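Local coordinates for microcin B17-processing protein McbC (PDB 6GRH), which is needed to process the inactive microcin B17 precursor into the active peptide, and is an FMN-binding member of the nitroreductase family with oxidoreductase activity, at residues 127-132 with 211-216; 142-147 with 159-164; 189-194 with 256-261. One frame throughout, in Å; residues are numbered along the deposited sequence.

Contact 1 of 3, residues 127-132 with 211-216; sequences YPIEVF and LMETGS
E213 reaches from helix 204-227 to the backbone turn at Y127 and P128, where strand 129-135 is about to begin. Its CG stands anti to the backbone N (chi1 177°), and the chain stays extended as far as the carboxylate. CB makes no close approach to 127-132; E213 CG lies 4.1 Å from I129 CG1, the two side chains sliding past each other in opposite directions. E213 CD comes within 3.7 Å of P128 CD. P128 CD lies against both carboxylate oxygens, 3.3 Å from E213 OE1. Their polar partners differ. OE1 is hydrogen-bonded to S122, a residue of the FMN pocket whose OG also takes part in a bond with Y127 N. E213 OE2 lies 3.3 Å from Y127 CA and accepts a hydrogen bond from a water at 2.6 Å; that water also donates to I129 O, 2.9 Å away, and so bridges helix and strand. The carboxylate plane is turned 58° from the Y127 ring. One helix residue on, T214 OG1 faces I129 CG1 and CD1, both at 3.3 Å, while hydrogen-bonding to A210 within its own helix. The glutamate thus links the FMN-binding loop, through S122, to the helix. Y127, in the loop just before the strand, has its side chain about 4 Å from a bound FMN at the nearest atoms. I129 packs between helix 204-227, touching A210 and M217, and I193 of the adjacent strand 187-194 and L257 of strand 254-263 beyond it.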
ATOM      1  N   TYR D 127      -2.432 -26.586  -1.464  1.00 29.17           N
ATOM      2  CA  TYR D 127      -1.908 -26.649  -2.854  1.00 29.20           C
ATOM      3  C   TYR D 127      -2.504 -25.594  -3.799  1.00 29.11           C
ATOM      4  O   TYR D 127      -3.177 -25.931  -4.798  1.00 29.62           O
ATOM      5  CB  TYR D 127      -2.080 -28.070  -3.399  1.00 29.66           C
ATOM      6  CG  TYR D 127      -1.219 -29.028  -2.639  1.00 29.85           C
ATOM      7  CD1 TYR D 127       0.135 -29.142  -2.944  1.00 29.52           C
ATOM      8  CD2 TYR D 127      -1.722 -29.746  -1.549  1.00 30.22           C
ATOM      9  CE1 TYR D 127       0.967 -29.982  -2.218  1.00 30.52           C
ATOM     10  CE2 TYR D 127      -0.908 -30.614  -0.824  1.00 30.99           C
ATOM     11  CZ  TYR D 127       0.444 -30.723  -1.159  1.00 30.92           C
ATOM     12  OH  TYR D 127       1.282 -31.533  -0.439  1.00 30.92           O
ATOM     13  N   PRO D 128      -2.220 -24.310  -3.529  1.00 28.50           N
ATOM     14  CA  PRO D 128      -2.839 -23.240  -4.325  1.00 28.05           C
ATOM     15  C   PRO D 128      -2.208 -22.942  -5.678  1.00 27.57           C
ATOM     16  O   PRO D 128      -2.666 -22.026  -6.357  1.00 26.58           O
ATOM     17  CB  PRO D 128      -2.667 -21.993  -3.416  1.00 27.86           C
ATOM     18  CG  PRO D 128      -1.388 -22.276  -2.696  1.00 27.85           C
ATOM     19  CD  PRO D 128      -1.473 -23.750  -2.378  1.00 28.32           C
ATOM     20  N   ILE D 129      -1.148 -23.661  -6.044  1.00 27.78           N
ATOM     21  CA  ILE D 129      -0.406 -23.389  -7.248  1.00 27.38           C
ATOM     22  C   ILE D 129      -0.821 -24.401  -8.285  1.00 28.68           C
ATOM     23  O   ILE D 129      -0.829 -25.592  -8.019  1.00 29.90           O
ATOM     24  CB  ILE D 129       1.123 -23.472  -7.005  1.00 26.98           C
ATOM     25  CG1 ILE D 129       1.533 -22.504  -5.923  1.00 26.44           C
ATOM     26  CG2 ILE D 129       1.918 -23.252  -8.296  1.00 26.86           C
ATOM     27  CD1 ILE D 129       1.126 -21.066  -6.167  1.00 26.05           C
ATOM     28  N   GLU D 130      -1.150 -23.915  -9.474  1.00 29.46           N
ATOM     29  CA  GLU D 130      -1.536 -24.757 -10.603  1.00 31.56           C
ATOM     30  C   GLU D 130      -0.407 -24.807 -11.621  1.00 31.26           C
ATOM     31  O   GLU D 130       0.299 -23.806 -11.836  1.00 30.19           O
ATOM     32  CB  GLU D 130      -2.791 -24.198 -11.250  1.00 33.07           C
ATOM     33  CG  GLU D 130      -3.959 -24.098 -10.274  1.00 35.28           C
ATOM     34  CD  GLU D 130      -4.377 -25.435  -9.662  1.00 37.45           C
ATOM     35  OE1 GLU D 130      -4.438 -26.452 -10.371  1.00 38.01           O
ATOM     36  OE2 GLU D 130      -4.675 -25.468  -8.445  1.00 41.22           O
ATOM     37  N   VAL D 131      -0.221 -25.973 -12.228  1.00 31.69           N
ATOM     38  CA  VAL D 131       0.780 -26.143 -13.290  1.00 32.41           C
ATOM     39  C   VAL D 131       0.095 -26.238 -14.651  1.00 32.32           C
ATOM     40  O   VAL D 131      -0.790 -27.076 -14.866  1.00 31.64           O
ATOM     41  CB  VAL D 131       1.607 -27.441 -13.132  1.00 34.77           C
ATOM     42  CG1 VAL D 131       2.738 -27.496 -14.174  1.00 35.72           C
ATOM     43  CG2 VAL D 131       2.157 -27.554 -11.738  1.00 35.44           C
ATOM     44  N   PHE D 132       0.543 -25.401 -15.572  1.00 31.16           N
ATOM     45  CA  PHE D 132       0.073 -25.433 -16.935  1.00 31.82           C
ATOM     46  C   PHE D 132       1.227 -25.843 -17.855  1.00 31.99           C
ATOM     47  O   PHE D 132       2.383 -25.503 -17.605  1.00 31.10           O
ATOM     48  CB  PHE D 132      -0.478 -24.071 -17.322  1.00 31.77           C
ATOM     49  CG  PHE D 132      -1.801 -23.732 -16.671  1.00 31.89           C
ATOM     50  CD1 PHE D 132      -1.842 -23.181 -15.407  1.00 31.82           C
ATOM     51  CD2 PHE D 132      -3.005 -23.964 -17.336  1.00 32.75           C
ATOM     52  CE1 PHE D 132      -3.063 -22.841 -14.810  1.00 31.99           C
ATOM     53  CE2 PHE D 132      -4.229 -23.638 -16.750  1.00 32.46           C
ATOM     54  CZ  PHE D 132      -4.260 -23.100 -15.473  1.00 32.11           C
ATOM     55  N   LEU D 211       4.046 -18.662  -2.835  1.00 25.65           N
ATOM     56  CA  LEU D 211       5.265 -18.367  -3.605  1.00 26.56           C
ATOM     57  C   LEU D 211       6.380 -19.359  -3.293  1.00 26.54           C
ATOM     58  O   LEU D 211       7.014 -19.851  -4.188  1.00 25.87           O
ATOM     59  CB  LEU D 211       5.726 -16.910  -3.393  1.00 26.15           C
ATOM     60  CG  LEU D 211       5.127 -15.914  -4.389  1.00 26.47           C
ATOM     61  CD1 LEU D 211       3.615 -15.935  -4.484  1.00 27.36           C
ATOM     62  CD2 LEU D 211       5.557 -14.502  -4.031  1.00 26.57           C
ATOM     63  N   MET D 212       6.558 -19.697  -2.018  1.00 26.77           N
ATOM     64  CA  MET D 212       7.502 -20.728  -1.638  1.00 27.41           C
ATOM     65  C   MET D 212       7.142 -22.085  -2.237  1.00 27.26           C
ATOM     66  O   MET D 212       8.003 -22.786  -2.762  1.00 26.84           O
ATOM     67  CB  MET D 212       7.680 -20.780  -0.108  1.00 28.32           C
ATOM     68  CG  MET D 212       8.366 -19.526   0.402  1.00 28.63           C
ATOM     69  SD  MET D 212       8.688 -19.531   2.171  1.00 30.69           S
ATOM     70  CE  MET D 212       7.058 -19.648   2.863  1.00 30.73           C
ATOM     71  N   GLU D 213       5.868 -22.425  -2.220  1.00 26.94           N
ATOM     72  CA  GLU D 213       5.420 -23.660  -2.805  1.00 28.02           C
ATOM     73  C   GLU D 213       5.759 -23.778  -4.278  1.00 26.62           C
ATOM     74  O   GLU D 213       6.168 -24.825  -4.724  1.00 26.64           O
ATOM     75  CB  GLU D 213       3.931 -23.829  -2.588  1.00 29.16           C
ATOM     76  CG  GLU D 213       3.333 -25.060  -3.219  1.00 30.55           C
ATOM     77  CD  GLU D 213       1.865 -25.195  -2.869  1.00 32.76           C
ATOM     78  OE1 GLU D 213       1.519 -24.922  -1.676  1.00 33.25           O
ATOM     79  OE2 GLU D 213       1.072 -25.566  -3.789  1.00 33.06           O
ATOM     80  N   THR D 214       5.628 -22.695  -5.006  1.00 26.07           N
ATOM     81  CA  THR D 214       6.005 -22.645  -6.421  1.00 26.05           C
ATOM     82  C   THR D 214       7.462 -23.049  -6.658  1.00 26.19           C
ATOM     83  O   THR D 214       7.754 -23.806  -7.569  1.00 25.79           O
ATOM     84  CB  THR D 214       5.728 -21.241  -6.965  1.00 26.30           C
ATOM     85  OG1 THR D 214       4.341 -20.940  -6.723  1.00 25.78           O
ATOM     86  CG2 THR D 214       6.021 -21.157  -8.434  1.00 26.46           C
ATOM     87  N   GLY D 215       8.352 -22.570  -5.781  1.00 26.22           N
ATOM     88  CA  GLY D 215       9.748 -22.910  -5.832  1.00 25.83           C
ATOM     89  C   GLY D 215       9.995 -24.371  -5.522  1.00 26.80           C
ATOM     90  O   GLY D 215      10.852 -24.994  -6.174  1.00 26.50           O
ATOM     91  N   SER D 216       9.248 -24.947  -4.553  1.00 26.16           N
ATOM     92  CA  SER D 216       9.373 -26.380  -4.308  1.00 27.45           C
ATOM     93  C   SER D 216       8.952 -27.188  -5.543  1.00 28.17           C
ATOM     94  O   SER D 216       9.503 -28.286  -5.829  1.00 29.18           O
ATOM     95  CB  SER D 216       8.587 -26.833  -3.052  1.00 27.48           C
ATOM     96  OG  SER D 216       7.196 -26.786  -3.272  1.00 27.33           O
TER
HETATM   97  O   HOH W   1       0.225 -26.982  -5.747  1.00 30.70           O

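Contact 2 of 3, residues 142-147 with 159-164; sequences NWQAGT and LEPVAT
W143 takes L159 CD1 over one face of its six-membered ring, a CH-pi contact with the methyl 3.5 Å from the ring centroid and only 8° off the normal. The two side chains cross at about a right angle. Farther along the strand, Q144 OE1 approaches P161 CG at 3.5 Å, and T147 CG2 touches P161 CB at 4.1 Å and A163 O at 3.5 Å. Beyond these, G146 O receives a CA-H...O contact from T164 CA at 3.3 Å. A second shell sets these groups in place. Q144 to T147 form a type II turn, and T147 OG1 donates to Q144 OE1 on an in-plane lone pair at 2.8 Å, fixing the amide beside P161. N142 ND2 reaches across the loop to T147 O at 2.8 Å, the donor above the carbonyl plane. W143 NE1 bonds to E101; Y150 OH, hydrogen-bonded to N142 OD1 and Q144 N, ties the loop to strand 149-153. L159 also pairs in an antiparallel ladder with a strand of the second subunit, continuing the sheet across the interface. Within the two segments the hydrogen bonds stay inside the loop, which meets the strand through methyl, ring and CA-H...O contacts, an attachment chiefly van der Waals in nature.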
ATOM      1  N   ASN D 142       1.985 -34.228 -29.617  1.00 46.82           N
ATOM      2  CA  ASN D 142       0.817 -33.688 -28.921  1.00 46.28           C
ATOM      3  C   ASN D 142      -0.206 -34.777 -28.562  1.00 47.22           C
ATOM      4  O   ASN D 142      -0.274 -35.802 -29.215  1.00 47.77           O
ATOM      5  CB  ASN D 142       0.154 -32.615 -29.788  1.00 45.87           C
ATOM      6  CG  ASN D 142      -0.544 -31.540 -28.970  1.00 44.10           C
ATOM      7  OD1 ASN D 142      -0.731 -31.665 -27.756  1.00 42.77           O
ATOM      8  ND2 ASN D 142      -0.958 -30.484 -29.642  1.00 43.81           N
ATOM      9  N   TRP D 143      -0.991 -34.530 -27.513  1.00 47.07           N
ATOM     10  CA  TRP D 143      -2.045 -35.458 -27.088  1.00 47.95           C
ATOM     11  C   TRP D 143      -3.313 -35.234 -27.895  1.00 48.10           C
ATOM     12  O   TRP D 143      -3.946 -36.171 -28.334  1.00 49.92           O
ATOM     13  CB  TRP D 143      -2.361 -35.273 -25.606  1.00 47.39           C
ATOM     14  CG  TRP D 143      -1.250 -35.670 -24.716  1.00 47.46           C
ATOM     15  CD1 TRP D 143      -1.041 -36.906 -24.164  1.00 48.44           C
ATOM     16  CD2 TRP D 143      -0.175 -34.846 -24.278  1.00 46.41           C
ATOM     17  NE1 TRP D 143       0.094 -36.885 -23.390  1.00 48.00           N
ATOM     18  CE2 TRP D 143       0.649 -35.636 -23.456  1.00 46.57           C
ATOM     19  CE3 TRP D 143       0.174 -33.509 -24.500  1.00 45.86           C
ATOM     20  CZ2 TRP D 143       1.804 -35.134 -22.855  1.00 46.03           C
ATOM     21  CZ3 TRP D 143       1.329 -33.013 -23.903  1.00 45.35           C
ATOM     22  CH2 TRP D 143       2.128 -33.825 -23.096  1.00 45.38           C
ATOM     23  N   GLN D 144      -3.688 -33.972 -28.046  1.00 47.11           N
ATOM     24  CA  GLN D 144      -4.888 -33.566 -28.749  1.00 47.13           C
ATOM     25  C   GLN D 144      -4.468 -32.551 -29.814  1.00 46.56           C
ATOM     26  O   GLN D 144      -3.957 -31.483 -29.479  1.00 44.79           O
ATOM     27  CB  GLN D 144      -5.851 -32.919 -27.747  1.00 46.17           C
ATOM     28  CG  GLN D 144      -7.193 -32.518 -28.324  1.00 47.00           C
ATOM     29  CD  GLN D 144      -8.152 -32.062 -27.255  1.00 46.56           C
ATOM     30  OE1 GLN D 144      -8.074 -30.941 -26.769  1.00 45.75           O
ATOM     31  NE2 GLN D 144      -9.056 -32.939 -26.867  1.00 48.59           N
ATOM     32  N   ALA D 145      -4.687 -32.891 -31.080  1.00 47.33           N
ATOM     33  CA  ALA D 145      -4.270 -32.056 -32.203  1.00 47.49           C
ATOM     34  C   ALA D 145      -4.789 -30.625 -32.060  1.00 46.17           C
ATOM     35  O   ALA D 145      -5.990 -30.403 -31.913  1.00 46.76           O
ATOM     36  CB  ALA D 145      -4.750 -32.659 -33.530  1.00 49.23           C
ATOM     37  N   GLY D 146      -3.873 -29.665 -32.073  1.00 45.04           N
ATOM     38  CA  GLY D 146      -4.230 -28.250 -32.062  1.00 43.90           C
ATOM     39  C   GLY D 146      -4.389 -27.621 -30.693  1.00 42.03           C
ATOM     40  O   GLY D 146      -4.564 -26.415 -30.602  1.00 42.18           O
ATOM     41  N   THR D 147      -4.332 -28.415 -29.630  1.00 40.62           N
ATOM     42  CA  THR D 147      -4.371 -27.891 -28.271  1.00 38.76           C
ATOM     43  C   THR D 147      -2.934 -27.754 -27.795  1.00 37.46           C
ATOM     44  O   THR D 147      -2.203 -28.744 -27.761  1.00 37.86           O
ATOM     45  CB  THR D 147      -5.158 -28.829 -27.353  1.00 38.67           C
ATOM     46  OG1 THR D 147      -6.487 -28.924 -27.852  1.00 39.26           O
ATOM     47  CG2 THR D 147      -5.174 -28.324 -25.921  1.00 37.02           C
ATOM     48  N   LEU D 159      -4.268 -34.581 -17.914  1.00 38.35           N
ATOM     49  CA  LEU D 159      -4.119 -33.269 -18.505  1.00 38.27           C
ATOM     50  C   LEU D 159      -5.501 -32.822 -18.955  1.00 38.93           C
ATOM     51  O   LEU D 159      -6.216 -33.581 -19.617  1.00 39.55           O
ATOM     52  CB  LEU D 159      -3.174 -33.313 -19.704  1.00 39.16           C
ATOM     53  CG  LEU D 159      -1.685 -33.548 -19.493  1.00 39.10           C
ATOM     54  CD1 LEU D 159      -1.017 -33.838 -20.825  1.00 40.80           C
ATOM     55  CD2 LEU D 159      -1.043 -32.351 -18.840  1.00 38.55           C
ATOM     56  N   GLU D 160      -5.855 -31.587 -18.600  1.00 38.04           N
ATOM     57  CA  GLU D 160      -7.088 -30.943 -19.018  1.00 38.95           C
ATOM     58  C   GLU D 160      -6.779 -29.953 -20.171  1.00 38.40           C
ATOM     59  O   GLU D 160      -5.867 -29.147 -20.038  1.00 37.34           O
ATOM     60  CB  GLU D 160      -7.622 -30.224 -17.785  1.00 39.82           C
ATOM     61  CG  GLU D 160      -8.973 -29.554 -17.895  1.00 41.14           C
ATOM     62  CD  GLU D 160      -9.369 -28.844 -16.588  1.00 40.84           C
ATOM     63  OE1 GLU D 160      -8.485 -28.343 -15.828  1.00 40.29           O
ATOM     64  OE2 GLU D 160     -10.586 -28.767 -16.329  1.00 42.48           O
ATOM     65  N   PRO D 161      -7.498 -30.029 -21.317  1.00 38.89           N
ATOM     66  CA  PRO D 161      -7.261 -29.059 -22.373  1.00 38.70           C
ATOM     67  C   PRO D 161      -7.608 -27.634 -21.954  1.00 37.31           C
ATOM     68  O   PRO D 161      -8.637 -27.427 -21.344  1.00 36.65           O
ATOM     69  CB  PRO D 161      -8.198 -29.518 -23.485  1.00 40.19           C
ATOM     70  CG  PRO D 161      -8.287 -30.976 -23.294  1.00 41.07           C
ATOM     71  CD  PRO D 161      -8.311 -31.153 -21.806  1.00 40.26           C
ATOM     72  N   VAL D 162      -6.742 -26.678 -22.274  1.00 36.16           N
ATOM     73  CA  VAL D 162      -6.944 -25.284 -21.900  1.00 35.53           C
ATOM     74  C   VAL D 162      -7.088 -24.337 -23.088  1.00 36.68           C
ATOM     75  O   VAL D 162      -8.003 -23.516 -23.079  1.00 38.84           O
ATOM     76  CB  VAL D 162      -5.830 -24.823 -20.942  1.00 34.15           C
ATOM     77  CG1 VAL D 162      -5.857 -23.311 -20.702  1.00 33.10           C
ATOM     78  CG2 VAL D 162      -5.952 -25.574 -19.619  1.00 33.84           C
ATOM     79  N   ALA D 163      -6.204 -24.407 -24.084  1.00 37.16           N
ATOM     80  CA  ALA D 163      -6.214 -23.435 -25.191  1.00 36.89           C
ATOM     81  C   ALA D 163      -5.679 -24.001 -26.492  1.00 38.96           C
ATOM     82  O   ALA D 163      -4.799 -24.859 -26.501  1.00 38.46           O
ATOM     83  CB  ALA D 163      -5.431 -22.187 -24.819  1.00 36.04           C
ATOM     84  N   THR D 164      -6.239 -23.496 -27.584  1.00 40.41           N
ATOM     85  CA  THR D 164      -5.837 -23.833 -28.927  1.00 42.71           C
ATOM     86  C   THR D 164      -5.110 -22.663 -29.603  1.00 42.58           C
ATOM     87  O   THR D 164      -5.190 -22.524 -30.820  1.00 43.75           O
ATOM     88  CB  THR D 164      -7.082 -24.171 -29.761  1.00 44.47           C
ATOM     89  OG1 THR D 164      -7.950 -23.037 -29.770  1.00 45.40           O
ATOM     90  CG2 THR D 164      -7.843 -25.353 -29.174  1.00 45.78           C
TER

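Contact 3 of 3, residues 189-194 with 256-261; sequences LVYCII and PLIVQF
Y191 and Q260 lie on the same face of the sheet and cross obliquely, ring and amide planes 44° apart. Y191 OH donates to Q260 OE1 at 2.7 Å, almost in line with the amide C=O (177°), while NE2 of Q260 bonds to N232; both ends of the glutamine amide are thereby held. Q260 CG, anti to the backbone N (chi1 -170°), starts an extended chain, and Q260 CB sits at the tyrosine's edge, in the ring plane. I258 CG2 meets Y191 CD2 at 3.6 Å, whereas the end of I258 leads away and its side chain touches FMN. On the other face V190 and V259 lie side by side, pointing the same way, as do V190 and P256, with V190 CG1 3.8 Å from P256 CB. I193 CB packs against L257 CD1. The backbones run antiparallel: L189 and Q260 exchange two hydrogen bonds, and Y191 N bonds to I258 O at 3.0 Å. Y191 O accepts from L257 N at 2.7 Å. With L257 and I258 both facing Y191, a classic beta bulge shifts the register by one before C192 pairs with P256. These strands are central in the six-stranded antiparallel sheet, between 129-135 and 231-235. Helix 204-227 packs on Y191 and Q260 through A221, and helix 97-108 on L189 and Y191.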
ATOM      1  N   LEU D 189       6.634 -25.191 -18.635  1.00 30.28           N
ATOM      2  CA  LEU D 189       5.669 -25.258 -17.546  1.00 30.09           C
ATOM      3  C   LEU D 189       5.466 -23.838 -17.050  1.00 29.04           C
ATOM      4  O   LEU D 189       6.431 -23.068 -16.943  1.00 29.12           O
ATOM      5  CB  LEU D 189       6.125 -26.194 -16.429  1.00 30.11           C
ATOM      6  CG  LEU D 189       6.276 -27.668 -16.817  1.00 31.43           C
ATOM      7  CD1 LEU D 189       6.776 -28.441 -15.615  1.00 31.46           C
ATOM      8  CD2 LEU D 189       4.970 -28.245 -17.372  1.00 31.98           C
ATOM      9  N   VAL D 190       4.212 -23.490 -16.773  1.00 29.13           N
ATOM     10  CA  VAL D 190       3.853 -22.205 -16.198  1.00 28.07           C
ATOM     11  C   VAL D 190       3.156 -22.455 -14.852  1.00 27.98           C
ATOM     12  O   VAL D 190       2.146 -23.161 -14.787  1.00 28.83           O
ATOM     13  CB  VAL D 190       2.942 -21.400 -17.134  1.00 28.11           C
ATOM     14  CG1 VAL D 190       2.685 -20.013 -16.562  1.00 27.95           C
ATOM     15  CG2 VAL D 190       3.546 -21.267 -18.517  1.00 28.91           C
ATOM     16  N   TYR D 191       3.721 -21.906 -13.780  1.00 26.74           N
ATOM     17  CA  TYR D 191       3.219 -22.112 -12.432  1.00 26.16           C
ATOM     18  C   TYR D 191       2.395 -20.896 -12.054  1.00 25.79           C
ATOM     19  O   TYR D 191       2.912 -19.778 -12.105  1.00 25.15           O
ATOM     20  CB  TYR D 191       4.375 -22.299 -11.437  1.00 25.52           C
ATOM     21  CG  TYR D 191       5.269 -23.443 -11.756  1.00 26.10           C
ATOM     22  CD1 TYR D 191       5.087 -24.684 -11.138  1.00 26.48           C
ATOM     23  CD2 TYR D 191       6.308 -23.312 -12.707  1.00 26.35           C
ATOM     24  CE1 TYR D 191       5.910 -25.766 -11.459  1.00 27.23           C
ATOM     25  CE2 TYR D 191       7.155 -24.380 -13.017  1.00 26.75           C
ATOM     26  CZ  TYR D 191       6.950 -25.604 -12.390  1.00 27.23           C
ATOM     27  OH  TYR D 191       7.768 -26.662 -12.653  1.00 27.32           O
ATOM     28  N   CYS D 192       1.138 -21.114 -11.668  1.00 26.10           N
ATOM     29  CA  CYS D 192       0.186 -20.036 -11.438  1.00 26.54           C
ATOM     30  C   CYS D 192      -0.433 -20.103 -10.049  1.00 26.12           C
ATOM     31  O   CYS D 192      -0.807 -21.168  -9.586  1.00 27.14           O
ATOM     32  CB  CYS D 192      -0.935 -20.101 -12.460  1.00 27.60           C
ATOM     33  SG  CYS D 192      -0.337 -19.915 -14.155  1.00 30.99           S
ATOM     34  N   ILE D 193      -0.568 -18.943  -9.426  1.00 25.41           N
ATOM     35  CA  ILE D 193      -1.206 -18.801  -8.135  1.00 25.01           C
ATOM     36  C   ILE D 193      -2.696 -18.489  -8.311  1.00 24.98           C
ATOM     37  O   ILE D 193      -3.056 -17.581  -9.060  1.00 25.33           O
ATOM     38  CB  ILE D 193      -0.554 -17.694  -7.280  1.00 24.93           C
ATOM     39  CG1 ILE D 193      -1.163 -17.685  -5.864  1.00 25.54           C
ATOM     40  CG2 ILE D 193      -0.646 -16.307  -7.910  1.00 24.42           C
ATOM     41  CD1 ILE D 193      -0.458 -16.726  -4.944  1.00 25.86           C
ATOM     42  N   ILE D 194      -3.546 -19.227  -7.607  1.00 25.40           N
ATOM     43  CA  ILE D 194      -4.953 -18.859  -7.475  1.00 25.52           C
ATOM     44  C   ILE D 194      -5.057 -18.010  -6.212  1.00 24.81           C
ATOM     45  O   ILE D 194      -4.942 -18.542  -5.108  1.00 25.08           O
ATOM     46  CB  ILE D 194      -5.857 -20.102  -7.377  1.00 26.84           C
ATOM     47  CG1 ILE D 194      -5.681 -20.950  -8.631  1.00 27.96           C
ATOM     48  CG2 ILE D 194      -7.323 -19.675  -7.186  1.00 26.89           C
ATOM     49  CD1 ILE D 194      -6.493 -22.214  -8.598  1.00 30.20           C
ATOM     50  N   PRO D 256       0.278 -15.967 -13.489  1.00 27.61           N
ATOM     51  CA  PRO D 256       1.514 -16.745 -13.666  1.00 28.16           C
ATOM     52  C   PRO D 256       2.671 -16.214 -12.804  1.00 28.18           C
ATOM     53  O   PRO D 256       2.988 -15.039 -12.866  1.00 30.28           O
ATOM     54  CB  PRO D 256       1.813 -16.571 -15.162  1.00 28.77           C
ATOM     55  CG  PRO D 256       1.239 -15.240 -15.505  1.00 28.35           C
ATOM     56  CD  PRO D 256      -0.001 -15.109 -14.667  1.00 28.29           C
ATOM     57  N   LEU D 257       3.253 -17.061 -11.970  1.00 28.15           N
ATOM     58  CA  LEU D 257       4.356 -16.659 -11.096  1.00 28.11           C
ATOM     59  C   LEU D 257       5.733 -16.819 -11.735  1.00 27.87           C
ATOM     60  O   LEU D 257       6.627 -16.024 -11.481  1.00 26.73           O
ATOM     61  CB  LEU D 257       4.318 -17.436  -9.763  1.00 28.51           C
ATOM     62  CG  LEU D 257       3.162 -17.130  -8.830  1.00 29.12           C
ATOM     63  CD1 LEU D 257       3.226 -17.977  -7.584  1.00 28.97           C
ATOM     64  CD2 LEU D 257       3.134 -15.659  -8.470  1.00 29.31           C
ATOM     65  N   ILE D 258       5.898 -17.876 -12.525  1.00 27.95           N
ATOM     66  CA  ILE D 258       7.190 -18.236 -13.082  1.00 28.58           C
ATOM     67  C   ILE D 258       6.960 -19.198 -14.238  1.00 28.33           C
ATOM     68  O   ILE D 258       5.976 -19.957 -14.262  1.00 27.45           O
ATOM     69  CB  ILE D 258       8.129 -18.807 -11.984  1.00 29.30           C
ATOM     70  CG1 ILE D 258       9.589 -18.739 -12.376  1.00 30.39           C
ATOM     71  CG2 ILE D 258       7.751 -20.219 -11.582  1.00 30.37           C
ATOM     72  CD1 ILE D 258      10.140 -17.334 -12.419  1.00 29.93           C
ATOM     73  N   VAL D 259       7.842 -19.111 -15.219  1.00 28.75           N
ATOM     74  CA  VAL D 259       7.831 -19.981 -16.384  1.00 29.13           C
ATOM     75  C   VAL D 259       9.079 -20.863 -16.305  1.00 29.10           C
ATOM     76  O   VAL D 259      10.101 -20.459 -15.735  1.00 29.77           O
ATOM     77  CB  VAL D 259       7.796 -19.136 -17.677  1.00 29.29           C
ATOM     78  CG1 VAL D 259       8.012 -19.995 -18.924  1.00 31.02           C
ATOM     79  CG2 VAL D 259       6.469 -18.386 -17.785  1.00 29.26           C
ATOM     80  N   GLN D 260       8.998 -22.069 -16.842  1.00 29.38           N
ATOM     81  CA  GLN D 260      10.141 -22.984 -16.857  1.00 29.36           C
ATOM     82  C   GLN D 260      10.193 -23.658 -18.203  1.00 29.95           C
ATOM     83  O   GLN D 260       9.277 -24.397 -18.573  1.00 30.82           O
ATOM     84  CB  GLN D 260      10.048 -24.017 -15.738  1.00 29.22           C
ATOM     85  CG  GLN D 260      11.303 -24.849 -15.532  1.00 29.82           C
ATOM     86  CD  GLN D 260      11.201 -25.748 -14.317  1.00 30.47           C
ATOM     87  OE1 GLN D 260      10.101 -26.019 -13.821  1.00 29.77           O
ATOM     88  NE2 GLN D 260      12.350 -26.268 -13.860  1.00 31.23           N
ATOM     89  N   PHE D 261      11.261 -23.391 -18.932  1.00 29.39           N
ATOM     90  CA  PHE D 261      11.441 -23.931 -20.284  1.00 30.33           C
ATOM     91  C   PHE D 261      12.160 -25.264 -20.236  1.00 30.73           C
ATOM     92  O   PHE D 261      13.016 -25.464 -19.382  1.00 29.96           O
ATOM     93  CB  PHE D 261      12.246 -22.949 -21.138  1.00 30.39           C
ATOM     94  CG  PHE D 261      11.489 -21.705 -21.494  1.00 30.22           C
ATOM     95  CD1 PHE D 261      10.398 -21.773 -22.354  1.00 30.49           C
ATOM     96  CD2 PHE D 261      11.849 -20.478 -20.978  1.00 29.56           C
ATOM     97  CE1 PHE D 261       9.694 -20.642 -22.690  1.00 30.14           C
ATOM     98  CE2 PHE D 261      11.154 -19.336 -21.325  1.00 29.42           C
ATOM     99  CZ  PHE D 261      10.064 -19.416 -22.168  1.00 29.67           C
TER

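All three contacts belong to the nitroreductase fold and reach one antiparallel beta-sheet. Contact 1 joins strand 129-135 to helix 204-227, and contact 3 pairs the adjacent strand 187-194 with 254-263; their centres are about 8 Å apart, and T214 packs on L257. Contact 2 lies farther out, its centre about 22 Å from that of contact 1 and 18 Å from that of contact 3, on strand 158-163, outermost within this chain, though F132 still touches V162. Along the chain contact 2 is nested inside contact 1 and precedes contact 3, whereas contacts 1 and 3 interleave. Contacts 1 and 3 each lie near a bound FMN, and all three touch the second subunit, so the sheet's core lies beside both flavin and subunit contacts.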